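Side-chain contacts in Baccell_00875 (Bacteroides cellulosilyticus DSM 14838, PDB 5NO8), which is a polysaccharide lyase that probably removes the rhamnose caps, next to glucuronic acid, from complex arabinogalactan proteins: residues F424-R427 with N433-T436; L457-Y462 with L500-E505; D473-L478 with Y512-N517; S480-F485 with R516-K521; D524-N529 with I549-Q554. All coordinates share one frame; numbering follows the deposited sequence. Where two conformers were deposited one is given.

Contact 1: residues F424-R427 with N433-T436; sequences FVRR and NYVT
Y434 lays one face of its ring on the guanidinium of R426, in a flat cation-pi stack between helix 412-429 and the loop after it. The planes are only 9° apart and the group centres 4.0 Å apart. R426 CZ sits 4.1 Å from the Y434 ring centroid but 31° off the normal, so the overlap is off-centre, and R426 CZ meets Y434 CE1 at 3.6 Å. R426 gets there by sending CG off trans to its backbone N (chi1 180°) and bending at chi2. Hydrogen bonds to the carbonyls of T431 and D432 help fix its rotation. The Y434 hydroxyl hydrogen-bonds D473 OD1. With an alanine in place of Y434, the guanidinium would probably lose the platform under one face and D473 its hydroxyl partner. Further along, T436 OG1 donates to Y434 O at 3.0 Å, pinning the loop backbone. Helix 469-485 packs on the Y434 ring through K476 and T477, while helix 448-465 touches R426 through Y458.

Contact 2: residues L457-Y462 with L500-E505; sequences LYFQMY and LQSLKE
F459 and S502 bring together helices 448-465 and 496-505, two members of a helical domain whose succession of helices is consistent with an alpha/alpha-barrel. The local axes come within 10.0 Å and run in broadly the same direction, at 40°, which fits helices separated in sequence by an intervening one, here 469-485. At F459 the spacing is closest, its CA lying 6.3 Å from the CA of S502, an approach consistent with the small serine side chain. F459 CB meets S502 OG at 3.7 Å, and F459 CD1 meets S502 CB at 3.8 Å. The serine hydroxyl itself bonds to the carbonyl of L498, one turn back in its helix. One turn on from F459, a chi1 of 168° swings the Y462 ring across the gap, so that Y462 CD2 passes S502 CB at 4.2 Å and the hydroxyl end comes beside E505, with Y462 OH 3.7 Å from E505 CB. E505 is steadied from its own helix, where Q501 NE2 donates to E505 OE2 at 3.0 Å, from above the carboxylate plane. The other carboxylate oxygen, E505 OE1, lies at the Y462 ring edge, 3.8 Å from Y462 CE2.

Contact 3: residues D473-L478 with Y512-N517; sequences DGYKTL and YTDLRN
Y475 reaches from helix 469-485 to D514 and L515 of helix 509-529, so the contact couples two helices that are not consecutive in the chain, in a domain whose helix order is consistent with an alpha/alpha-barrel. The local axes approach to 11.2 Å at 34°, with Y475 and L515 the nearest CA pair.

The polar part is a hydrogen bond from Y475 OH to D514 OD2. Its modelled length of 2.4 Å is very short and its exact value is doubtful, but the placement near the ring plane is clear. In both residues the first torsion is trans, which carries the phenol across to the carboxylate; the two planes stand 67° apart. D514 OD2 also takes a salt bridge from K479, so two partners hold one oxygen, and the lysine charge would be expected to favour an ionised aspartate.

The apolar part lies alongside. L515 CB sits at the edge of the Y475 ring, 4.1 Å from Y475 CE1, and L478 CD1 touches L515 CD1 at 3.9 Å where the two leucines cross at about a right angle.

Within each helix further bonds tie side chains down. T477 OG1 donates to D473 O, already bonded by T477 N, from the opposite face of that carbonyl. In the other helix, R516 NH1 donates to Y512 OH at 3.2 Å, in the guanidinium plane.

Contact 4: residues S480-F485 with R516-K521; sequences SMFQQF and RNDFIK
The F482 ring has F519 CE1 at its edge, in the ring plane, and D518 OD2 obliquely beside it, while the ring of Y487 meets it nearly parallel, at about 15°. These groups belong to a buried seam between helices 469-485 and 509-529, in a helical array consistent with an alpha/alpha-barrel. The D518 carboxylate is turned 64° from the F482 ring plane, and the touching is shared between its oxygen and its methylene: F482 CD2 is 3.5 Å from D518 OD2, and F482 CE2 is 3.6 Å from D518 CB. With chi1 at -74°, D518 folds CG back beside its own backbone N, which sets the carboxylate next to the ring. Its charge is met elsewhere, by a salt bridge from K479 to OD2 and a hydrogen bond of OD1 with the Y487 hydroxyl. Y487 thus meets the F482 ring and also bonds the aspartate. An alanine at F482 would probably leave a gap beside D518 CB and the F519 ring and take away the ring that Y487 meets. F519 leaves its helix on the side away from helix 469-485, but its ring end lies near F482. The two side chains cross at about a right angle, with F482 CZ 3.9 Å from F519 CE1.

Contact 5: residues D524-N529 with I549-Q554; sequences DVFVKN and IQFLAQ
Two consecutive helices of what is probably an alpha/alpha-barrel domain, 509-529 and 542-559, meet through F526, V527, F551 and L552. Their local axes are 10.7 Å apart at closest approach and inclined at 123°, so the pair runs in broadly opposing directions but is strongly splayed, more crossed than a close antiparallel hairpin.

The heart of the contact is an offset T-shaped (edge-to-face) aromatic pair. F526 presents its edge to the face of F551, with centroids 5.3 Å apart and planes at 72°; F526 CE2 reaches F551 CD2 at 3.8 Å. The two first torsions differ: F551 stretches CG away from its backbone N (chi1 179°), whereas F526 keeps CG beside its own. With these settings the side chains cross at about a right angle. F551 CB also lies in the plane of the F526 ring, at its edge, 4.0 Å from F526 CE2. The ring of Y490 stacks on F526, so the phenylalanine is engaged through face as well as edge.

Leucine supplies the rest of the packing. L552 and V527 are also lapped by E567 of helix 562-576, which places the seam beside the next helix in the chain. L552 CG lies near the plane of the F526 ring at its edge. The L552 CD2 methyl is shared by two residues of the facing helix, lying 4.2 Å from F526 CB and 4.2 Å from V527 CG2.

In the fold
All five contacts lie in the helical domain that follows the beta-rich N-terminal part of the chain. Contact 1 comes first along the chain, while contacts 2 and 3 cross, their segments alternating, as do contacts 2 and 4. Contacts 3 and 4 are successive levels of the same pairing, helix 469-485 on helix 509-529, with centres about 8 Å apart, and K479 salt-bridges an aspartate in each. Contact 5 continues along helix 509-529 and touches contact 4, their centres about 13 Å apart. Contact 1, its centre about 28 Å from that of contact 5, meets contacts 2, 3 and 4 through V425, R426 and Y434. Helix 509-529 thus links three contacts, joining alternate and consecutive helices.

Contact 1: residues F424-R427 with N433-T436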
# COMPACT_ATOMS: atom_id res chain seq x y z
N PHE A 424 -20.02 23.96 10.92
CA PHE A 424 -19.71 24.06 9.50
C PHE A 424 -20.26 22.85 8.73
O PHE A 424 -20.89 23.02 7.68
CB PHE A 424 -18.20 24.21 9.24
CG PHE A 424 -17.78 23.76 7.86
CD1 PHE A 424 -17.98 24.58 6.75
CD2 PHE A 424 -17.21 22.49 7.66
CE1 PHE A 424 -17.60 24.16 5.47
CE2 PHE A 424 -16.85 22.06 6.39
CZ PHE A 424 -17.04 22.89 5.30
N VAL A 425 -20.04 21.64 9.24
CA VAL A 425 -20.50 20.45 8.55
C VAL A 425 -22.04 20.43 8.44
O VAL A 425 -22.60 20.19 7.35
CB VAL A 425 -20.01 19.16 9.23
CG1 VAL A 425 -20.60 17.92 8.58
CG2 VAL A 425 -18.47 19.11 9.17
N ARG A 426 -22.71 20.62 9.57
CA ARG A 426 -24.17 20.53 9.63
C ARG A 426 -24.84 21.60 8.77
O ARG A 426 -25.78 21.30 8.04
CB ARG A 426 -24.64 20.61 11.09
CG ARG A 426 -26.14 20.55 11.29
CD ARG A 426 -26.74 19.19 10.94
NE ARG A 426 -28.21 19.32 10.81
CZ ARG A 426 -28.93 19.11 9.70
NH1 ARG A 426 -28.38 18.67 8.56
NH2 ARG A 426 -30.25 19.29 9.75
N ARG A 427 -24.33 22.82 8.84
CA ARG A 427 -24.98 23.95 8.18
C ARG A 427 -24.55 24.13 6.73
O ARG A 427 -25.38 24.48 5.91
CB ARG A 427 -24.72 25.25 8.94
CG ARG A 427 -25.35 25.28 10.31
CD ARG A 427 -24.87 26.50 11.09
NE ARG A 427 -25.48 26.52 12.42
CZ ARG A 427 -25.21 27.41 13.38
NH1 ARG A 427 -24.30 28.37 13.19
NH2 ARG A 427 -25.83 27.30 14.56
N ASN A 433 -32.53 18.26 5.37
CA ASN A 433 -32.92 16.84 5.36
C ASN A 433 -31.72 15.84 5.31
O ASN A 433 -31.91 14.67 4.99
CB ASN A 433 -33.85 16.55 4.18
N TYR A 434 -30.50 16.30 5.62
CA TYR A 434 -29.31 15.43 5.82
C TYR A 434 -28.69 14.86 4.53
O TYR A 434 -27.84 13.97 4.59
CB TYR A 434 -29.57 14.30 6.84
CG TYR A 434 -29.93 14.81 8.20
CD1 TYR A 434 -28.94 15.17 9.12
CD2 TYR A 434 -31.27 14.94 8.59
CE1 TYR A 434 -29.27 15.64 10.39
CE2 TYR A 434 -31.62 15.40 9.86
CZ TYR A 434 -30.62 15.75 10.75
OH TYR A 434 -30.98 16.21 12.00
N VAL A 435 -29.10 15.39 3.38
CA VAL A 435 -28.36 15.14 2.16
C VAL A 435 -27.01 15.82 2.36
O VAL A 435 -26.93 16.97 2.83
CB VAL A 435 -29.10 15.65 0.90
CG1 VAL A 435 -28.20 15.56 -0.32
CG2 VAL A 435 -30.40 14.85 0.69
N THR A 436 -25.95 15.10 1.99
CA THR A 436 -24.59 15.43 2.40
C THR A 436 -23.68 15.64 1.20
O THR A 436 -23.51 14.75 0.36
CB THR A 436 -24.03 14.31 3.31
OG1 THR A 436 -24.89 14.16 4.44
CG2 THR A 436 -22.61 14.62 3.79

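Contact 2: residues L457-Y462 with L500-E505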
# COMPACT_ATOMS: atom_id res chain seq x y z
N LEU A 457 -18.48 11.57 12.68
CA LEU A 457 -18.19 12.82 13.37
C LEU A 457 -19.28 13.13 14.40
O LEU A 457 -18.98 13.43 15.57
CB LEU A 457 -18.00 13.99 12.42
CG LEU A 457 -17.82 15.36 13.09
CD1 LEU A 457 -16.49 15.46 13.83
CD2 LEU A 457 -17.96 16.50 12.13
N TYR A 458 -20.54 13.04 13.98
CA TYR A 458 -21.64 13.41 14.89
C TYR A 458 -21.72 12.50 16.10
O TYR A 458 -21.84 12.99 17.22
CB TYR A 458 -23.00 13.48 14.13
CG TYR A 458 -23.13 14.55 13.08
CD1 TYR A 458 -22.41 15.72 13.11
CD2 TYR A 458 -24.07 14.40 12.04
CE1 TYR A 458 -22.57 16.70 12.14
CE2 TYR A 458 -24.25 15.37 11.08
CZ TYR A 458 -23.51 16.51 11.12
OH TYR A 458 -23.67 17.47 10.16
N PHE A 459 -21.60 11.19 15.92
CA PHE A 459 -21.63 10.29 17.05
C PHE A 459 -20.45 10.54 18.01
O PHE A 459 -20.62 10.50 19.23
CB PHE A 459 -21.65 8.83 16.63
CG PHE A 459 -22.89 8.40 15.89
CD1 PHE A 459 -24.16 8.60 16.42
CD2 PHE A 459 -22.79 7.73 14.67
CE1 PHE A 459 -25.30 8.16 15.74
CE2 PHE A 459 -23.91 7.30 13.98
CZ PHE A 459 -25.17 7.50 14.53
N GLN A 460 -19.28 10.85 17.46
CA GLN A 460 -18.12 11.21 18.30
C GLN A 460 -18.38 12.51 19.07
O GLN A 460 -18.01 12.63 20.25
CB GLN A 460 -16.86 11.36 17.44
CG GLN A 460 -16.42 10.10 16.72
CD GLN A 460 -15.76 9.07 17.61
OE1 GLN A 460 -15.73 9.21 18.84
NE2 GLN A 460 -15.24 8.00 16.99
N MET A 461 -18.98 13.50 18.40
CA MET A 461 -19.35 14.77 19.03
C MET A 461 -20.35 14.63 20.18
O MET A 461 -20.34 15.46 21.10
CB MET A 461 -19.84 15.79 18.01
CG MET A 461 -18.78 16.37 17.09
SD MET A 461 -17.50 17.28 17.95
CE MET A 461 -18.34 18.75 18.58
N TYR A 462 -21.18 13.59 20.18
CA TYR A 462 -21.99 13.27 21.36
C TYR A 462 -21.10 12.95 22.55
O TYR A 462 -21.35 13.43 23.65
CB TYR A 462 -22.93 12.09 21.08
CG TYR A 462 -23.61 11.49 22.30
CD1 TYR A 462 -24.50 12.24 23.09
CD2 TYR A 462 -23.40 10.16 22.63
CE1 TYR A 462 -25.15 11.67 24.17
CE2 TYR A 462 -24.04 9.58 23.72
CZ TYR A 462 -24.91 10.33 24.48
OH TYR A 462 -25.50 9.70 25.55
N LEU A 500 -24.52 2.51 17.18
CA LEU A 500 -25.39 1.76 18.11
C LEU A 500 -25.10 2.03 19.58
O LEU A 500 -26.03 2.12 20.39
CB LEU A 500 -25.31 0.26 17.85
CG LEU A 500 -25.87 -0.22 16.51
CD1 LEU A 500 -25.71 -1.72 16.43
CD2 LEU A 500 -27.32 0.19 16.33
N GLN A 501 -23.82 2.13 19.95
CA GLN A 501 -23.46 2.51 21.33
C GLN A 501 -24.00 3.89 21.68
O GLN A 501 -24.53 4.07 22.77
CB GLN A 501 -21.93 2.48 21.54
CG GLN A 501 -21.47 2.69 22.99
CD GLN A 501 -21.91 1.59 23.95
OE1 GLN A 501 -22.06 0.42 23.57
NE2 GLN A 501 -22.10 1.96 25.21
N SER A 502 -23.89 4.84 20.77
CA SER A 502 -24.35 6.20 21.00
C SER A 502 -25.90 6.24 21.19
O SER A 502 -26.40 6.94 22.08
CB SER A 502 -23.92 7.10 19.85
OG SER A 502 -22.51 7.10 19.76
N LEU A 503 -26.61 5.49 20.36
CA LEU A 503 -28.06 5.31 20.52
C LEU A 503 -28.45 4.62 21.83
O LEU A 503 -29.38 5.07 22.48
CB LEU A 503 -28.65 4.56 19.32
CG LEU A 503 -28.64 5.37 18.02
CD1 LEU A 503 -28.87 4.48 16.80
CD2 LEU A 503 -29.65 6.51 18.03
N LYS A 504 -27.74 3.56 22.22
CA LYS A 504 -27.97 2.90 23.52
C LYS A 504 -27.75 3.88 24.68
O LYS A 504 -28.62 4.01 25.54
CB LYS A 504 -27.12 1.64 23.69
N GLU A 505 -26.62 4.61 24.65
CA GLU A 505 -26.27 5.57 25.71
C GLU A 505 -27.20 6.77 25.78
O GLU A 505 -27.46 7.28 26.87
CB GLU A 505 -24.83 6.09 25.54
CG GLU A 505 -23.76 5.06 25.87
CD GLU A 505 -22.32 5.49 25.50
OE1 GLU A 505 -22.12 6.54 24.83
OE2 GLU A 505 -21.39 4.75 25.89

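Contact 3: residues D473-L478 with Y512-N517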
# COMPACT_ATOMS: atom_id res chain seq x y z
N ASP A 473 -28.57 13.52 14.69
CA ASP A 473 -27.98 13.90 13.42
C ASP A 473 -27.15 12.77 12.80
O ASP A 473 -27.21 12.56 11.58
CB ASP A 473 -27.12 15.18 13.55
CG ASP A 473 -27.95 16.41 13.93
OD1 ASP A 473 -29.20 16.34 13.87
OD2 ASP A 473 -27.36 17.43 14.32
N GLY A 474 -26.42 12.03 13.63
CA GLY A 474 -25.69 10.85 13.17
C GLY A 474 -26.63 9.81 12.57
O GLY A 474 -26.44 9.34 11.43
N TYR A 475 -27.66 9.46 13.34
CA TYR A 475 -28.68 8.50 12.93
C TYR A 475 -29.40 8.90 11.64
O TYR A 475 -29.56 8.07 10.74
CB TYR A 475 -29.67 8.30 14.08
CG TYR A 475 -30.94 7.59 13.70
CD1 TYR A 475 -30.97 6.20 13.55
CD2 TYR A 475 -32.14 8.30 13.51
CE1 TYR A 475 -32.14 5.54 13.21
CE2 TYR A 475 -33.31 7.64 13.17
CZ TYR A 475 -33.31 6.27 13.03
OH TYR A 475 -34.45 5.61 12.67
N LYS A 476 -29.80 10.17 11.54
CA LYS A 476 -30.53 10.72 10.37
C LYS A 476 -29.66 10.86 9.11
O LYS A 476 -30.15 10.74 7.98
CB LYS A 476 -31.13 12.10 10.69
N THR A 477 -28.38 11.14 9.31
CA THR A 477 -27.41 11.08 8.24
C THR A 477 -27.32 9.66 7.69
O THR A 477 -27.32 9.46 6.47
CB THR A 477 -26.05 11.60 8.70
OG1 THR A 477 -26.19 12.95 9.12
CG2 THR A 477 -25.00 11.52 7.56
N LEU A 478 -27.23 8.67 8.57
CA LEU A 478 -27.17 7.29 8.12
C LEU A 478 -28.47 6.87 7.41
O LEU A 478 -28.42 6.12 6.42
CB LEU A 478 -26.86 6.34 9.27
CG LEU A 478 -25.44 6.42 9.84
CD1 LEU A 478 -25.32 5.46 11.01
CD2 LEU A 478 -24.40 6.12 8.76
N TYR A 512 -32.35 2.96 17.86
CA TYR A 512 -31.38 1.86 18.01
C TYR A 512 -31.80 0.63 17.22
O TYR A 512 -31.05 0.14 16.36
CB TYR A 512 -31.20 1.48 19.49
CG TYR A 512 -30.27 0.32 19.74
CD1 TYR A 512 -30.73 -0.99 19.73
CD2 TYR A 512 -28.91 0.52 19.99
CE1 TYR A 512 -29.89 -2.05 19.94
CE2 TYR A 512 -28.06 -0.53 20.21
CZ TYR A 512 -28.55 -1.82 20.18
OH TYR A 512 -27.72 -2.87 20.40
N THR A 513 -32.99 0.10 17.51
CA THR A 513 -33.47 -1.11 16.83
C THR A 513 -33.65 -0.90 15.33
O THR A 513 -33.37 -1.81 14.55
CB THR A 513 -34.80 -1.61 17.44
OG1 THR A 513 -35.70 -0.52 17.57
CG2 THR A 513 -34.56 -2.26 18.80
N ASP A 514 -34.09 0.29 14.92
CA ASP A 514 -34.22 0.62 13.49
C ASP A 514 -32.88 0.64 12.74
O ASP A 514 -32.75 0.08 11.63
CB ASP A 514 -34.87 1.99 13.33
CG ASP A 514 -35.10 2.36 11.89
OD1 ASP A 514 -35.57 1.50 11.12
OD2 ASP A 514 -34.82 3.52 11.52
N LEU A 515 -31.89 1.30 13.33
CA LEU A 515 -30.54 1.32 12.76
C LEU A 515 -29.93 -0.08 12.76
O LEU A 515 -29.33 -0.48 11.77
CB LEU A 515 -29.63 2.29 13.51
CG LEU A 515 -28.27 2.54 12.85
CD1 LEU A 515 -28.42 3.15 11.47
CD2 LEU A 515 -27.42 3.44 13.75
N ARG A 516 -30.11 -0.81 13.84
CA ARG A 516 -29.64 -2.18 13.92
C ARG A 516 -30.23 -3.05 12.79
O ARG A 516 -29.51 -3.85 12.17
CB ARG A 516 -29.94 -2.76 15.30
CG ARG A 516 -29.53 -4.21 15.50
CD ARG A 516 -29.52 -4.56 16.97
NE ARG A 516 -29.37 -6.00 17.19
CZ ARG A 516 -28.80 -6.56 18.25
NH1 ARG A 516 -28.29 -5.84 19.25
NH2 ARG A 516 -28.74 -7.89 18.33
N ASN A 517 -31.52 -2.87 12.51
CA ASN A 517 -32.17 -3.57 11.40
C ASN A 517 -31.59 -3.16 10.05
O ASN A 517 -31.43 -4.00 9.17
CB ASN A 517 -33.70 -3.33 11.40
CG ASN A 517 -34.42 -4.00 12.56
OD1 ASN A 517 -35.54 -3.60 12.88
ND2 ASN A 517 -33.81 -5.01 13.19

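Contact 4: residues S480-F485 with R516-K521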
# COMPACT_ATOMS: atom_id res chain seq x y z
N SER A 480 -30.55 8.90 5.70
CA SER A 480 -30.49 9.60 4.42
C SER A 480 -29.60 8.83 3.46
O SER A 480 -29.92 8.73 2.27
CB SER A 480 -29.96 11.01 4.62
OG SER A 480 -29.86 11.73 3.40
N MET A 481 -28.50 8.29 3.98
CA MET A 481 -27.62 7.47 3.15
C MET A 481 -28.32 6.19 2.68
O MET A 481 -28.35 5.93 1.49
CB MET A 481 -26.31 7.17 3.88
CG MET A 481 -25.24 6.62 2.93
SD MET A 481 -25.45 4.86 2.66
CE MET A 481 -23.97 4.46 1.72
N PHE A 482 -28.89 5.40 3.59
CA PHE A 482 -29.60 4.17 3.21
C PHE A 482 -30.81 4.43 2.27
O PHE A 482 -31.05 3.65 1.35
CB PHE A 482 -30.10 3.40 4.43
CG PHE A 482 -29.00 2.89 5.33
CD1 PHE A 482 -27.92 2.18 4.81
CD2 PHE A 482 -29.06 3.10 6.70
CE1 PHE A 482 -26.92 1.70 5.64
CE2 PHE A 482 -28.06 2.63 7.53
CZ PHE A 482 -26.98 1.93 7.00
N GLN A 483 -31.54 5.52 2.50
CA GLN A 483 -32.64 5.94 1.60
C GLN A 483 -32.17 6.09 0.15
O GLN A 483 -32.83 5.60 -0.78
CB GLN A 483 -33.28 7.25 2.08
CG GLN A 483 -34.53 7.71 1.31
CD GLN A 483 -34.25 8.75 0.22
OE1 GLN A 483 -33.77 9.86 0.49
NE2 GLN A 483 -34.58 8.40 -1.03
N GLN A 484 -31.03 6.76 -0.03
CA GLN A 484 -30.57 7.15 -1.35
C GLN A 484 -29.73 6.10 -2.06
O GLN A 484 -29.80 5.97 -3.28
CB GLN A 484 -29.75 8.44 -1.28
CG GLN A 484 -30.51 9.65 -0.80
CD GLN A 484 -29.60 10.83 -0.58
OE1 GLN A 484 -29.12 11.06 0.53
NE2 GLN A 484 -29.36 11.58 -1.64
N PHE A 485 -28.89 5.40 -1.30
CA PHE A 485 -27.89 4.50 -1.87
C PHE A 485 -28.21 3.04 -1.67
O PHE A 485 -27.52 2.20 -2.22
CB PHE A 485 -26.49 4.81 -1.29
CG PHE A 485 -25.99 6.19 -1.64
CD1 PHE A 485 -26.32 7.28 -0.86
CD2 PHE A 485 -25.18 6.39 -2.76
CE1 PHE A 485 -25.88 8.55 -1.19
CE2 PHE A 485 -24.74 7.65 -3.09
CZ PHE A 485 -25.07 8.74 -2.30
N ARG A 516 -30.11 -0.81 13.84
CA ARG A 516 -29.64 -2.18 13.92
C ARG A 516 -30.23 -3.05 12.79
O ARG A 516 -29.51 -3.85 12.17
CB ARG A 516 -29.94 -2.76 15.30
CG ARG A 516 -29.53 -4.21 15.50
CD ARG A 516 -29.52 -4.56 16.97
NE ARG A 516 -29.37 -6.00 17.19
CZ ARG A 516 -28.80 -6.56 18.25
NH1 ARG A 516 -28.29 -5.84 19.25
NH2 ARG A 516 -28.74 -7.89 18.33
N ASN A 517 -31.52 -2.87 12.51
CA ASN A 517 -32.17 -3.57 11.40
C ASN A 517 -31.59 -3.16 10.05
O ASN A 517 -31.43 -4.00 9.17
CB ASN A 517 -33.70 -3.33 11.40
CG ASN A 517 -34.42 -4.00 12.56
OD1 ASN A 517 -35.54 -3.60 12.88
ND2 ASN A 517 -33.81 -5.01 13.19
N ASP A 518 -31.29 -1.87 9.88
CA ASP A 518 -30.62 -1.39 8.66
C ASP A 518 -29.24 -2.03 8.48
O ASP A 518 -28.89 -2.48 7.37
CB ASP A 518 -30.46 0.14 8.65
CG ASP A 518 -31.77 0.88 8.37
OD1 ASP A 518 -32.74 0.27 7.89
OD2 ASP A 518 -31.81 2.10 8.62
N PHE A 519 -28.46 -2.10 9.55
CA PHE A 519 -27.16 -2.76 9.49
C PHE A 519 -27.30 -4.26 9.19
O PHE A 519 -26.51 -4.81 8.42
CB PHE A 519 -26.34 -2.57 10.77
CG PHE A 519 -25.88 -1.16 11.02
CD1 PHE A 519 -25.55 -0.29 9.99
CD2 PHE A 519 -25.74 -0.71 12.33
CE1 PHE A 519 -25.12 1.00 10.25
CE2 PHE A 519 -25.29 0.57 12.59
CZ PHE A 519 -24.98 1.43 11.56
N ILE A 520 -28.29 -4.92 9.78
CA ILE A 520 -28.54 -6.34 9.46
C ILE A 520 -28.81 -6.56 7.95
O ILE A 520 -28.30 -7.50 7.35
CB ILE A 520 -29.67 -6.93 10.37
CG1 ILE A 520 -29.13 -7.12 11.79
CG2 ILE A 520 -30.20 -8.26 9.84
CD1 ILE A 520 -30.21 -7.29 12.86
N LYS A 521 -29.60 -5.67 7.35
CA LYS A 521 -29.86 -5.71 5.90
C LYS A 521 -28.57 -5.61 5.10
O LYS A 521 -28.34 -6.41 4.19
CB LYS A 521 -30.78 -4.56 5.48

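Contact 5: residues D524-N529 with I549-Q554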
# COMPACT_ATOMS: atom_id res chain seq x y z
N ASP A 524 -26.55 -8.79 5.44
CA ASP A 524 -27.08 -9.87 4.59
C ASP A 524 -26.69 -9.66 3.13
O ASP A 524 -26.32 -10.63 2.48
CB ASP A 524 -28.60 -10.02 4.80
CG ASP A 524 -28.96 -10.46 6.21
OD1 ASP A 524 -28.08 -10.97 6.95
OD2 ASP A 524 -30.14 -10.30 6.61
N VAL A 525 -26.69 -8.43 2.63
CA VAL A 525 -26.21 -8.16 1.26
C VAL A 525 -24.73 -8.55 1.11
O VAL A 525 -24.38 -9.23 0.15
CB VAL A 525 -26.45 -6.71 0.82
CG1 VAL A 525 -25.76 -6.40 -0.52
CG2 VAL A 525 -27.95 -6.43 0.69
N PHE A 526 -23.89 -8.18 2.07
CA PHE A 526 -22.46 -8.50 1.96
C PHE A 526 -22.20 -10.00 2.00
O PHE A 526 -21.37 -10.50 1.26
CB PHE A 526 -21.64 -7.81 3.07
CG PHE A 526 -21.58 -6.30 2.98
CD1 PHE A 526 -22.09 -5.57 1.90
CD2 PHE A 526 -20.93 -5.58 3.99
CE1 PHE A 526 -22.01 -4.19 1.86
CE2 PHE A 526 -20.84 -4.20 3.95
CZ PHE A 526 -21.38 -3.50 2.90
N VAL A 527 -22.92 -10.71 2.86
CA VAL A 527 -22.82 -12.16 2.92
C VAL A 527 -23.26 -12.83 1.60
O VAL A 527 -22.63 -13.79 1.15
CB VAL A 527 -23.63 -12.73 4.12
CG1 VAL A 527 -23.75 -14.25 4.05
CG2 VAL A 527 -22.96 -12.35 5.43
N LYS A 528 -24.34 -12.32 1.01
CA LYS A 528 -24.84 -12.88 -0.24
C LYS A 528 -23.89 -12.56 -1.39
O LYS A 528 -23.70 -13.39 -2.26
CB LYS A 528 -26.25 -12.35 -0.53
CG LYS A 528 -26.96 -13.01 -1.70
CD LYS A 528 -28.23 -12.24 -2.04
CE LYS A 528 -27.94 -10.93 -2.79
NZ LYS A 528 -28.67 -9.76 -2.20
N ASN A 529 -23.27 -11.38 -1.40
CA ASN A 529 -22.29 -11.05 -2.43
C ASN A 529 -21.03 -11.92 -2.34
O ASN A 529 -20.48 -12.29 -3.36
CB ASN A 529 -21.89 -9.58 -2.36
CG ASN A 529 -22.99 -8.65 -2.81
OD1 ASN A 529 -24.00 -9.08 -3.39
ND2 ASN A 529 -22.80 -7.35 -2.56
N ILE A 549 -15.27 -6.29 5.58
CA ILE A 549 -14.94 -7.12 6.73
C ILE A 549 -15.01 -6.30 8.02
O ILE A 549 -15.42 -6.83 9.08
CB ILE A 549 -13.54 -7.74 6.57
CG1 ILE A 549 -13.46 -8.56 5.28
CG2 ILE A 549 -13.17 -8.60 7.76
CD1 ILE A 549 -12.09 -9.11 5.00
N GLN A 550 -14.62 -5.02 7.93
CA GLN A 550 -14.70 -4.04 9.03
C GLN A 550 -16.16 -3.95 9.49
O GLN A 550 -16.47 -4.03 10.69
CB GLN A 550 -14.20 -2.67 8.53
CG GLN A 550 -14.20 -1.52 9.53
CD GLN A 550 -13.94 -0.16 8.87
OE1 GLN A 550 -14.21 0.05 7.67
NE2 GLN A 550 -13.41 0.77 9.65
N PHE A 551 -17.06 -3.83 8.53
CA PHE A 551 -18.49 -3.78 8.82
C PHE A 551 -19.01 -5.07 9.44
O PHE A 551 -19.68 -5.04 10.50
CB PHE A 551 -19.27 -3.50 7.54
CG PHE A 551 -20.74 -3.46 7.76
CD1 PHE A 551 -21.35 -2.30 8.13
CD2 PHE A 551 -21.49 -4.63 7.66
CE1 PHE A 551 -22.71 -2.25 8.36
CE2 PHE A 551 -22.85 -4.60 7.89
CZ PHE A 551 -23.46 -3.42 8.24
N LEU A 552 -18.73 -6.20 8.80
CA LEU A 552 -19.21 -7.48 9.28
C LEU A 552 -18.70 -7.86 10.66
O LEU A 552 -19.45 -8.43 11.46
CB LEU A 552 -18.90 -8.60 8.29
CG LEU A 552 -19.62 -8.57 6.94
CD1 LEU A 552 -18.91 -9.52 6.01
CD2 LEU A 552 -21.09 -8.95 7.04
N ALA A 553 -17.44 -7.56 10.96
CA ALA A 553 -16.88 -7.88 12.26
C ALA A 553 -17.57 -7.08 13.37
O ALA A 553 -17.88 -7.61 14.45
CB ALA A 553 -15.39 -7.65 12.28
N GLN A 554 -17.80 -5.80 13.11
CA GLN A 554 -18.57 -4.95 14.02
C GLN A 554 -20.01 -5.46 14.17
O GLN A 554 -20.55 -5.48 15.28
CB GLN A 554 -18.61 -3.52 13.56
CG GLN A 554 -17.30 -2.76 13.65
CD GLN A 554 -17.43 -1.38 13.09
OE1 GLN A 554 -17.05 -1.13 11.93
NE2 GLN A 554 -18.00 -0.49 13.85